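Local coordinates for nodulation protein S (Bradyrhizobium sp., PDB 3OFK) that probably transfers a methyl group from S-adenosyl-L-methionine to a nitrogen of its acceptor in the making of Nod factor, at residues A[122-127]-A[135-140]; A[128-133]-A[169-174]; A[104-109]-A[141-146]; A[148-153]-A[174-179]. All coordinates share one frame; numbering follows the deposited sequence.

In the fold
Reading from the N terminus, the loop 104-109 after strand 99-103 begins contact 3, whose loop closes at 141-146. Contact 1 is nested inside it, joining the turn 122-127 that follows strand 115-121 to helix 130-142. Contact 2 starts at the front of this helix and reaches forward to helix 169-179, so it crosses contacts 1, 3 and 4. Contact 4 comes after contacts 1 and 3 have closed, bringing strand 148-155 and helix 169-179 together. Helix 130-142 serves contacts 1, 2 and 3, while helix 169-179 serves 2 and 4. Together they tie two neighbouring helices to the sheet and to two loops that touch S-adenosyl-L-homocysteine.

Contact 1: A[122-127]-A[135-140]; sequences EVLYYL and TAIDNM. With SAH (S-adenosyl-L-homocysteine), chain E.
Leu124 and Met140 meet tip to tip, with Leu124 CD1 3.7 Å from Met140 CE. Leu124 turns its CG opposite the carbonyl carbon (chi1 -64°), aiming the isobutyl group out of the 3-10 turn 124-126 at the helix, and Met140 answers with a chain bent at its last torsion (chi3 -65°) that swings the methyl round to it. The same leucine methyl lies 4.2 Å from Ile137 CG1, while its other branch, CD2, faces Ala136 CB. Leu127 divides its two methyls between protein and ligand: CD1 sits 4.0 Å from Ala136 CB, and CD2 is 3.9 Å from N6 of S-adenosyl-L-homocysteine.

Glu122, Val123 and Tyr126, with Leu127, belong to the ligand pocket that follows strand 115-121 in this Rossmann-like methyltransferase fold. Val123 CG2 lies over a face of the adenine, 3.5 Å from its C4, and Tyr126 CD2 comes within 3.7 Å of C8. One face of the Tyr126 ring carries Tyr125 CE1, offset toward the rim. Farther back, Leu124 also touches Val172 and Phe152, and Ala136 touches Ile106, which binds the ligand.

No hydrogen bond joins the two segments. With every touching residue apolar and buried, the turn is seated on the helix by shape and exclusion of water, and the polar recognition of the ligand falls to other groups.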
# COMPACT_ATOMS: atom_id res chain seq x y z
N GLU A 122 2.25 -1.29 -2.81
CA GLU A 122 2.49 -2.70 -3.23
C GLU A 122 1.21 -3.55 -3.12
O GLU A 122 1.23 -4.72 -2.78
CB GLU A 122 3.62 -3.34 -2.45
CG GLU A 122 4.91 -2.49 -2.30
CD GLU A 122 5.56 -2.15 -3.64
OE1 GLU A 122 5.34 -2.88 -4.64
OE2 GLU A 122 6.24 -1.10 -3.68
N VAL A 123 0.11 -2.92 -3.48
CA VAL A 123 -1.22 -3.55 -3.44
C VAL A 123 -2.02 -3.40 -4.75
O VAL A 123 -2.66 -4.36 -5.18
CB VAL A 123 -2.05 -3.01 -2.26
CG1 VAL A 123 -2.18 -1.50 -2.35
CG2 VAL A 123 -3.40 -3.64 -2.28
N LEU A 124 -1.98 -2.23 -5.39
CA LEU A 124 -2.91 -1.98 -6.52
C LEU A 124 -2.68 -2.87 -7.74
O LEU A 124 -3.61 -3.13 -8.49
CB LEU A 124 -2.98 -0.50 -6.92
CG LEU A 124 -3.51 0.55 -5.94
CD1 LEU A 124 -3.40 1.97 -6.58
CD2 LEU A 124 -4.95 0.28 -5.53
N TYR A 125 -1.48 -3.43 -7.89
CA TYR A 125 -1.26 -4.37 -9.00
C TYR A 125 -1.94 -5.74 -8.83
O TYR A 125 -1.99 -6.52 -9.78
CB TYR A 125 0.21 -4.56 -9.31
CG TYR A 125 1.14 -4.89 -8.16
CD1 TYR A 125 1.24 -6.17 -7.64
CD2 TYR A 125 1.97 -3.90 -7.62
CE1 TYR A 125 2.14 -6.46 -6.59
CE2 TYR A 125 2.85 -4.18 -6.59
CZ TYR A 125 2.93 -5.44 -6.09
OH TYR A 125 3.84 -5.67 -5.08
N TYR A 126 -2.48 -6.04 -7.65
CA TYR A 126 -3.24 -7.29 -7.53
C TYR A 126 -4.62 -7.21 -8.20
O TYR A 126 -5.29 -8.20 -8.38
CB TYR A 126 -3.39 -7.70 -6.05
CG TYR A 126 -2.07 -8.12 -5.44
CD1 TYR A 126 -1.45 -9.31 -5.83
CD2 TYR A 126 -1.44 -7.34 -4.50
CE1 TYR A 126 -0.22 -9.70 -5.28
CE2 TYR A 126 -0.22 -7.70 -3.97
CZ TYR A 126 0.38 -8.88 -4.36
OH TYR A 126 1.58 -9.20 -3.80
N LEU A 127 -5.05 -6.03 -8.57
CA LEU A 127 -6.35 -5.92 -9.23
C LEU A 127 -6.24 -6.51 -10.65
O LEU A 127 -5.15 -6.59 -11.22
CB LEU A 127 -6.80 -4.47 -9.25
CG LEU A 127 -7.11 -3.91 -7.86
CD1 LEU A 127 -7.15 -2.39 -7.95
CD2 LEU A 127 -8.42 -4.49 -7.31
N THR A 135 -11.24 2.52 -10.67
CA THR A 135 -12.31 2.52 -9.69
C THR A 135 -11.72 2.65 -8.27
O THR A 135 -12.16 3.48 -7.48
CB THR A 135 -13.16 1.23 -9.75
OG1 THR A 135 -13.97 1.26 -10.94
CG2 THR A 135 -14.09 1.14 -8.55
N ALA A 136 -10.74 1.82 -7.95
CA ALA A 136 -10.06 1.90 -6.65
C ALA A 136 -9.40 3.26 -6.42
O ALA A 136 -9.44 3.80 -5.33
CB ALA A 136 -9.01 0.81 -6.55
N ILE A 137 -8.75 3.80 -7.43
CA ILE A 137 -8.15 5.11 -7.31
C ILE A 137 -9.23 6.16 -7.07
O ILE A 137 -9.03 6.99 -6.20
CB ILE A 137 -7.30 5.45 -8.52
CG1 ILE A 137 -6.09 4.59 -8.51
CG2 ILE A 137 -6.84 6.91 -8.51
CD1 ILE A 137 -5.37 4.58 -9.77
N ASP A 138 -10.37 6.09 -7.76
CA ASP A 138 -11.42 7.12 -7.56
C ASP A 138 -11.88 7.06 -6.11
O ASP A 138 -12.21 8.09 -5.49
CB ASP A 138 -12.63 6.92 -8.51
CG ASP A 138 -12.29 7.12 -9.98
OD1 ASP A 138 -11.21 7.66 -10.29
OD2 ASP A 138 -13.09 6.71 -10.86
N ASN A 139 -11.96 5.84 -5.59
CA ASN A 139 -12.43 5.60 -4.23
C ASN A 139 -11.48 6.24 -3.22
O ASN A 139 -11.90 6.88 -2.26
CB ASN A 139 -12.57 4.09 -3.99
CG ASN A 139 -13.37 3.74 -2.71
OD1 ASN A 139 -14.13 4.55 -2.16
ND2 ASN A 139 -13.20 2.50 -2.24
N MET A 140 -10.18 6.01 -3.45
CA MET A 140 -9.13 6.60 -2.62
C MET A 140 -9.18 8.14 -2.69
O MET A 140 -9.12 8.82 -1.63
CB MET A 140 -7.76 6.07 -3.06
CG MET A 140 -7.54 4.64 -2.77
SD MET A 140 -5.80 4.21 -2.94
CE MET A 140 -5.45 4.47 -4.69
N SAH E . 1.33 -2.05 2.14
CA SAH E . 2.21 -3.01 2.79
CB SAH E . 1.81 -4.43 2.41
CG SAH E . 1.96 -4.89 0.97
SD SAH E . 1.66 -6.67 0.69
C SAH E . 3.70 -2.79 2.50
O SAH E . 4.07 -2.05 1.58
OXT SAH E . 4.57 -3.35 3.17
C5' SAH E . 0.02 -6.45 -0.08
C4' SAH E . -1.21 -6.49 0.81
O4' SAH E . -2.33 -6.05 0.05
C3' SAH E . -1.55 -7.88 1.35
O3' SAH E . -1.89 -7.78 2.74
C2' SAH E . -2.76 -8.29 0.50
O2' SAH E . -3.62 -9.17 1.17
C1' SAH E . -3.40 -6.95 0.27
N9 SAH E . -4.35 -6.81 -0.87
C8 SAH E . -4.23 -7.35 -2.12
N7 SAH E . -5.29 -6.93 -2.85
C5 SAH E . -6.07 -6.14 -2.10
C6 SAH E . -7.23 -5.45 -2.43
N6 SAH E . -7.78 -5.62 -3.66
N1 SAH E . -7.83 -4.69 -1.45
C2 SAH E . -7.24 -4.59 -0.19
N3 SAH E . -6.07 -5.27 0.10
C4 SAH E . -5.47 -6.03 -0.85

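Contact 2: A[128-133]-A[169-174]; sequences EDMTQM and AETVIT
This is a small helix-to-helix contact, without hydrogen bonds, in which Met130 and Met133 at the start of helix 130-142 touch Thr171 and Val172 on helix 169-179. Two sulfur-to-methyl pairs make it up. Met133, its chain extended beyond CG, sets SD 4.0 Å from Val172 CG2, the two side chains crossing at about a right angle. Met130 instead has a folded chain, bent at chi2 and chi3, which brings its SD to 4.2 Å from Thr171 CG2. That methyl stands anti to the backbone N, whereas the hydroxyl of Thr171 is turned elsewhere and is hydrogen-bonded to Asp157.

In this class I methyltransferase fold, helix 130-142 links strands 115-121 and 148-155, and helix 169-179 follows the second of them, so the two helices pack as neighbours. Val172 also touches Phe152 of strand 148-155.

The first turn of helix 130-142 is secured from its own side. Asp129 is the N-cap: its OD1 takes the Gln132 N-H at 2.9 Å in a nearly straight bond (174°). Gln132 then uses both ends of its amide on Glu128. Its OE1 receives Glu128 N at 3.1 Å from above the carbonyl plane, and its NE2 donates to Glu128 OE1, also at 3.1 Å, with the acceptor lying in the amide plane but met from above the carboxylate.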
# COMPACT_ATOMS: atom_id res chain seq x y z
N GLU A 128 -7.37 -6.93 -11.21
CA GLU A 128 -7.38 -7.66 -12.48
C GLU A 128 -7.15 -6.84 -13.74
O GLU A 128 -6.63 -7.36 -14.73
CB GLU A 128 -8.71 -8.40 -12.66
CG GLU A 128 -8.95 -9.45 -11.61
CD GLU A 128 -10.31 -10.09 -11.79
OE1 GLU A 128 -11.30 -9.57 -11.23
OE2 GLU A 128 -10.38 -11.10 -12.52
N ASP A 129 -7.58 -5.59 -13.75
CA ASP A 129 -7.46 -4.76 -14.96
C ASP A 129 -7.41 -3.29 -14.62
O ASP A 129 -7.54 -2.93 -13.44
CB ASP A 129 -8.60 -5.07 -15.93
CG ASP A 129 -9.97 -4.93 -15.28
OD1 ASP A 129 -10.25 -3.86 -14.69
OD2 ASP A 129 -10.77 -5.88 -15.41
N MET A 130 -7.26 -2.46 -15.65
CA MET A 130 -7.16 -1.00 -15.49
C MET A 130 -8.46 -0.32 -15.08
O MET A 130 -8.43 0.79 -14.55
CB MET A 130 -6.67 -0.33 -16.80
CG MET A 130 -5.16 -0.13 -17.00
SD MET A 130 -4.12 -0.31 -15.55
CE MET A 130 -3.59 -1.96 -15.90
N THR A 131 -9.60 -0.92 -15.39
CA THR A 131 -10.88 -0.34 -15.00
C THR A 131 -11.04 -0.46 -13.48
O THR A 131 -11.43 0.51 -12.83
CB THR A 131 -12.06 -1.00 -15.72
OG1 THR A 131 -11.95 -0.81 -17.13
CG2 THR A 131 -13.38 -0.41 -15.26
N GLN A 132 -10.70 -1.62 -12.94
CA GLN A 132 -10.64 -1.80 -11.48
C GLN A 132 -9.63 -0.87 -10.79
O GLN A 132 -9.95 -0.34 -9.72
CB GLN A 132 -10.32 -3.25 -11.10
CG GLN A 132 -11.39 -4.21 -11.52
CD GLN A 132 -11.06 -5.62 -11.20
OE1 GLN A 132 -10.14 -5.92 -10.42
NE2 GLN A 132 -11.84 -6.52 -11.76
N MET A 133 -8.45 -0.65 -11.38
CA MET A 133 -7.48 0.27 -10.77
C MET A 133 -8.04 1.69 -10.67
O MET A 133 -7.97 2.30 -9.61
CB MET A 133 -6.16 0.30 -11.52
CG MET A 133 -5.40 -0.98 -11.43
SD MET A 133 -3.61 -0.79 -11.69
CE MET A 133 -3.24 -2.54 -12.05
N ALA A 169 3.99 1.20 -10.97
CA ALA A 169 4.17 2.57 -10.48
C ALA A 169 3.83 3.65 -11.50
O ALA A 169 3.01 4.54 -11.23
CB ALA A 169 5.62 2.76 -9.95
N GLU A 170 4.43 3.54 -12.69
CA GLU A 170 4.40 4.66 -13.63
C GLU A 170 2.98 4.87 -14.13
O GLU A 170 2.49 6.00 -14.20
CB GLU A 170 5.37 4.46 -14.80
CG GLU A 170 6.84 4.32 -14.41
CD GLU A 170 7.25 2.86 -14.18
OE1 GLU A 170 6.46 2.13 -13.56
OE2 GLU A 170 8.35 2.46 -14.63
N THR A 171 2.31 3.76 -14.41
CA THR A 171 0.95 3.78 -14.88
C THR A 171 -0.01 4.37 -13.84
O THR A 171 -0.80 5.27 -14.17
CB THR A 171 0.52 2.37 -15.39
OG1 THR A 171 1.32 2.05 -16.54
CG2 THR A 171 -0.91 2.36 -15.79
N VAL A 172 0.08 3.90 -12.60
CA VAL A 172 -0.75 4.44 -11.54
C VAL A 172 -0.45 5.92 -11.24
O VAL A 172 -1.37 6.72 -11.09
CB VAL A 172 -0.66 3.60 -10.27
CG1 VAL A 172 -1.40 4.28 -9.13
CG2 VAL A 172 -1.22 2.18 -10.51
N ILE A 173 0.83 6.29 -11.18
CA ILE A 173 1.20 7.69 -10.95
C ILE A 173 0.51 8.58 -11.98
O ILE A 173 -0.01 9.65 -11.64
CB ILE A 173 2.75 7.87 -10.95
CG1 ILE A 173 3.35 7.33 -9.64
CG2 ILE A 173 3.13 9.33 -11.09
CD1 ILE A 173 4.84 7.21 -9.64
N THR A 174 0.50 8.12 -13.24
CA THR A 174 -0.14 8.86 -14.30
C THR A 174 -1.61 9.13 -14.01
O THR A 174 -2.09 10.26 -14.20
CB THR A 174 0.04 8.16 -15.68
OG1 THR A 174 1.43 8.16 -16.00
CG2 THR A 174 -0.73 8.90 -16.81

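Contact 3: A[104-109]-A[141-146]; sequences TDILQF and VKMLAP. With SAH (S-adenosyl-L-homocysteine), chain E.
Phe109 and Met143 mark the nearest backbone approach, their CA atoms still 10.2 Å apart, so side chains alone bridge the loop 104-109 and segment 141-146, where helix 130-142 runs out. Met143 bends at its last torsion (chi3 -71°), placing SD 3.7 Å from Phe109 CE2 in an oblique Met-aromatic contact and CE 4.0 Å from Ile106 CD1. Ile106 reaches that methyl because its CG1 branch runs opposite the backbone N.

The loop follows strand 99-103 in the Rossmann-like methyltransferase fold, where it reads the Watson-Crick edge of the adenine of S-adenosyl-L-homocysteine. Asp105 OD1 accepts from ligand N6 at 3.0 Å, and Ile106 N donates to N1 at 3.0 Å. The same OD1 takes Leu107 N at 2.9 Å from above the carboxylate plane, an Asx turn. With an alanine in place of Asp105, the adenine amino group is likely to lose this acceptor and Leu107 N its side-chain partner, so the turn could relax. Behind the loop, Asn139 ND2 bonds to the carbonyl oxygens of Ile106 and Phe109, and Met143 also packs on Leu56 of strand 52-58.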
# COMPACT_ATOMS: atom_id res chain seq x y z
N THR A 104 -11.79 -6.17 3.73
CA THR A 104 -12.54 -5.80 2.52
C THR A 104 -11.55 -5.46 1.43
O THR A 104 -10.44 -5.00 1.68
CB THR A 104 -13.44 -4.54 2.73
OG1 THR A 104 -14.12 -4.64 3.98
CG2 THR A 104 -14.49 -4.42 1.64
N ASP A 105 -12.01 -5.67 0.22
CA ASP A 105 -11.31 -5.28 -0.96
C ASP A 105 -11.45 -3.75 -1.07
O ASP A 105 -12.49 -3.16 -0.72
CB ASP A 105 -11.99 -5.98 -2.14
CG ASP A 105 -11.20 -5.87 -3.41
OD1 ASP A 105 -10.62 -4.80 -3.70
OD2 ASP A 105 -11.16 -6.89 -4.12
N ILE A 106 -10.40 -3.08 -1.53
CA ILE A 106 -10.47 -1.62 -1.70
C ILE A 106 -11.61 -1.25 -2.69
O ILE A 106 -12.24 -0.19 -2.56
CB ILE A 106 -9.11 -1.01 -2.10
CG1 ILE A 106 -9.21 0.52 -2.29
CG2 ILE A 106 -8.52 -1.69 -3.33
CD1 ILE A 106 -9.74 1.26 -1.07
N LEU A 107 -11.89 -2.14 -3.65
CA LEU A 107 -13.01 -2.00 -4.59
C LEU A 107 -14.36 -1.96 -3.93
O LEU A 107 -15.30 -1.39 -4.49
CB LEU A 107 -13.03 -3.15 -5.61
CG LEU A 107 -12.01 -3.10 -6.75
CD1 LEU A 107 -12.24 -4.30 -7.64
CD2 LEU A 107 -12.14 -1.81 -7.55
N GLN A 108 -14.48 -2.57 -2.77
CA GLN A 108 -15.77 -2.66 -2.09
C GLN A 108 -15.87 -1.79 -0.86
O GLN A 108 -16.94 -1.69 -0.28
CB GLN A 108 -16.07 -4.11 -1.73
CG GLN A 108 -16.76 -4.88 -2.86
CD GLN A 108 -17.81 -5.80 -2.30
OE1 GLN A 108 -17.49 -6.87 -1.77
NE2 GLN A 108 -19.09 -5.39 -2.40
N PHE A 109 -14.77 -1.17 -0.46
CA PHE A 109 -14.73 -0.38 0.76
C PHE A 109 -15.46 0.92 0.52
O PHE A 109 -15.11 1.69 -0.39
CB PHE A 109 -13.28 -0.11 1.17
CG PHE A 109 -13.13 0.57 2.52
CD1 PHE A 109 -13.73 0.04 3.65
CD2 PHE A 109 -12.36 1.70 2.65
CE1 PHE A 109 -13.56 0.65 4.90
CE2 PHE A 109 -12.20 2.30 3.90
CZ PHE A 109 -12.80 1.78 5.01
N VAL A 141 -9.33 8.70 -3.90
CA VAL A 141 -9.39 10.16 -4.05
C VAL A 141 -10.58 10.69 -3.25
O VAL A 141 -10.43 11.63 -2.48
CB VAL A 141 -9.50 10.60 -5.53
CG1 VAL A 141 -9.79 12.13 -5.65
CG2 VAL A 141 -8.25 10.21 -6.27
N LYS A 142 -11.73 10.04 -3.42
CA LYS A 142 -12.95 10.43 -2.73
C LYS A 142 -12.78 10.43 -1.20
O LYS A 142 -13.30 11.33 -0.54
CB LYS A 142 -14.12 9.52 -3.12
CG LYS A 142 -15.39 9.72 -2.28
CD LYS A 142 -16.49 8.71 -2.70
CE LYS A 142 -17.12 8.03 -1.48
NZ LYS A 142 -16.13 7.11 -0.82
N MET A 143 -12.07 9.43 -0.66
CA MET A 143 -11.83 9.36 0.81
C MET A 143 -10.68 10.26 1.34
O MET A 143 -10.37 10.20 2.54
CB MET A 143 -11.52 7.91 1.24
CG MET A 143 -12.64 6.90 1.08
SD MET A 143 -12.08 5.26 1.67
CE MET A 143 -10.91 4.74 0.46
N LEU A 144 -10.01 11.02 0.48
CA LEU A 144 -8.98 11.98 0.95
C LEU A 144 -9.68 13.21 1.55
O LEU A 144 -10.63 13.71 0.96
CB LEU A 144 -8.04 12.42 -0.18
CG LEU A 144 -6.64 11.83 -0.26
CD1 LEU A 144 -5.81 12.50 -1.37
CD2 LEU A 144 -5.91 11.93 1.08
N ALA A 145 -9.21 13.66 2.71
CA ALA A 145 -9.69 14.90 3.30
C ALA A 145 -9.23 16.10 2.43
O ALA A 145 -8.21 15.99 1.76
CB ALA A 145 -9.14 15.05 4.72
N PRO A 146 -9.98 17.22 2.45
CA PRO A 146 -9.63 18.41 1.64
C PRO A 146 -8.17 18.91 1.63
O PRO A 146 -7.80 19.65 0.70
CB PRO A 146 -10.56 19.48 2.20
CG PRO A 146 -11.79 18.74 2.50
CD PRO A 146 -11.34 17.38 3.01
N SAH E . 1.33 -2.05 2.14
CA SAH E . 2.21 -3.01 2.79
CB SAH E . 1.81 -4.43 2.41
CG SAH E . 1.96 -4.89 0.97
SD SAH E . 1.66 -6.67 0.69
C SAH E . 3.70 -2.79 2.50
O SAH E . 4.07 -2.05 1.58
OXT SAH E . 4.57 -3.35 3.17
C5' SAH E . 0.02 -6.45 -0.08
C4' SAH E . -1.21 -6.49 0.81
O4' SAH E . -2.33 -6.05 0.05
C3' SAH E . -1.55 -7.88 1.35
O3' SAH E . -1.89 -7.78 2.74
C2' SAH E . -2.76 -8.29 0.50
O2' SAH E . -3.62 -9.17 1.17
C1' SAH E . -3.40 -6.95 0.27
N9 SAH E . -4.35 -6.81 -0.87
C8 SAH E . -4.23 -7.35 -2.12
N7 SAH E . -5.29 -6.93 -2.85
C5 SAH E . -6.07 -6.14 -2.10
C6 SAH E . -7.23 -5.45 -2.43
N6 SAH E . -7.78 -5.62 -3.66
N1 SAH E . -7.83 -4.69 -1.45
C2 SAH E . -7.24 -4.59 -0.19
N3 SAH E . -6.07 -5.27 0.10
C4 SAH E . -5.47 -6.03 -0.85

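Contact 4: A[148-153]-A[174-179]; sequences GHLVFG and TILTEA
Leu176 rests a single methyl, CD1, against both Leu150 and Phe152, two residues of strand 148-155 that face helix 169-179. The methyl is 3.9 Å from Phe152 CG, equally near Phe152 CB, and 4.1 Å from Leu150 CD2. It therefore settles at the root of the phenyl group, approaching the ring obliquely, while the Leu150 and Leu176 side chains cross at about a right angle. Leu176 points its CG opposite the carbonyl carbon (chi1 -75°), which sends the isobutyl group toward the sheet. Phe152 holds its CG opposite the backbone N (chi1 164°), laying the ring between sheet and helix, where Val172 and Ile173 also touch it.

All three residues are buried, and this is the dense part. Between them on the strand, Val151 points to the other side of the sheet and packs on Leu42 and Leu45 of helix 33-46. The other side of helix 169-179 looks outward: Thr174, Thr177 and Glu178 are exposed, and Glu178 makes a long, weak ion pair with Arg134. Thr177 bonds its hydroxyl back to the Ile173 carbonyl.

Strand 148-155 is the fifth in chain order of a sheet arranged 3-2-1-4-5-7-6, the class I methyltransferase pattern, and helix 169-179 lies on the way from it to strand 181-189. No hydrogen bond links 148-153 to 174-179, so their attachment is apolar; between these two segments it rests on one leucine, Leu176, while polar residues of the helix meet solvent.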
# COMPACT_ATOMS: atom_id res chain seq x y z
N GLY A 148 -5.51 16.53 2.58
CA GLY A 148 -4.79 15.34 2.94
C GLY A 148 -3.85 14.86 1.86
O GLY A 148 -3.93 15.33 0.72
N HIS A 149 -2.95 13.95 2.23
CA HIS A 149 -2.00 13.39 1.28
C HIS A 149 -2.22 11.91 1.06
O HIS A 149 -2.72 11.21 1.95
CB HIS A 149 -0.55 13.58 1.74
CG HIS A 149 -0.14 15.02 1.82
ND1 HIS A 149 -0.48 15.83 2.87
CD2 HIS A 149 0.56 15.79 0.95
CE1 HIS A 149 0.01 17.04 2.67
NE2 HIS A 149 0.64 17.04 1.51
N LEU A 150 -1.82 11.46 -0.12
CA LEU A 150 -1.86 10.05 -0.48
C LEU A 150 -0.42 9.66 -0.78
O LEU A 150 0.25 10.34 -1.53
CB LEU A 150 -2.78 9.84 -1.67
CG LEU A 150 -2.98 8.40 -2.18
CD1 LEU A 150 -4.41 8.20 -2.75
CD2 LEU A 150 -1.89 8.04 -3.22
N VAL A 151 0.06 8.62 -0.12
CA VAL A 151 1.41 8.12 -0.31
C VAL A 151 1.30 6.80 -1.01
O VAL A 151 0.76 5.86 -0.45
CB VAL A 151 2.16 7.94 1.03
CG1 VAL A 151 3.41 7.09 0.83
CG2 VAL A 151 2.53 9.27 1.58
N PHE A 152 1.79 6.75 -2.25
CA PHE A 152 1.67 5.58 -3.10
C PHE A 152 3.03 5.01 -3.35
O PHE A 152 4.01 5.75 -3.50
CB PHE A 152 1.04 5.98 -4.44
CG PHE A 152 1.23 4.95 -5.53
CD1 PHE A 152 0.45 3.77 -5.57
CD2 PHE A 152 2.19 5.15 -6.53
CE1 PHE A 152 0.62 2.85 -6.59
CE2 PHE A 152 2.38 4.22 -7.55
CZ PHE A 152 1.59 3.05 -7.57
N GLY A 153 3.12 3.70 -3.39
CA GLY A 153 4.37 3.07 -3.79
C GLY A 153 4.08 1.82 -4.59
O GLY A 153 3.11 1.15 -4.32
N THR A 174 0.50 8.12 -13.24
CA THR A 174 -0.14 8.86 -14.30
C THR A 174 -1.61 9.13 -14.01
O THR A 174 -2.09 10.26 -14.20
CB THR A 174 0.04 8.16 -15.68
OG1 THR A 174 1.43 8.16 -16.00
CG2 THR A 174 -0.73 8.90 -16.81
N ILE A 175 -2.31 8.09 -13.57
CA ILE A 175 -3.75 8.14 -13.30
C ILE A 175 -4.01 8.97 -12.04
O ILE A 175 -4.92 9.81 -12.01
CB ILE A 175 -4.34 6.73 -13.11
CG1 ILE A 175 -4.26 5.92 -14.43
CG2 ILE A 175 -5.78 6.82 -12.60
CD1 ILE A 175 -4.64 4.43 -14.27
N LEU A 176 -3.20 8.73 -11.01
CA LEU A 176 -3.28 9.53 -9.79
C LEU A 176 -3.16 11.01 -10.08
O LEU A 176 -3.88 11.80 -9.48
CB LEU A 176 -2.20 9.11 -8.80
CG LEU A 176 -2.42 7.80 -8.07
CD1 LEU A 176 -1.19 7.40 -7.26
CD2 LEU A 176 -3.62 7.90 -7.19
N THR A 177 -2.26 11.38 -11.00
CA THR A 177 -1.96 12.77 -11.32
C THR A 177 -3.14 13.56 -11.96
O THR A 177 -3.15 14.81 -11.93
CB THR A 177 -0.65 12.89 -12.21
OG1 THR A 177 0.44 12.19 -11.58
CG2 THR A 177 -0.26 14.37 -12.48
N GLU A 178 -4.10 12.84 -12.53
CA GLU A 178 -5.30 13.42 -13.15
C GLU A 178 -6.22 14.00 -12.09
O GLU A 178 -6.98 14.93 -12.37
CB GLU A 178 -6.11 12.36 -13.93
CG GLU A 178 -5.38 11.68 -15.12
CD GLU A 178 -6.01 10.35 -15.57
OE1 GLU A 178 -5.35 9.59 -16.32
OE2 GLU A 178 -7.17 10.06 -15.19
N ALA A 179 -6.20 13.42 -10.90
CA ALA A 179 -7.05 13.88 -9.80
C ALA A 179 -6.27 14.63 -8.69
O ALA A 179 -6.84 15.46 -7.97
CB ALA A 179 -7.82 12.69 -9.21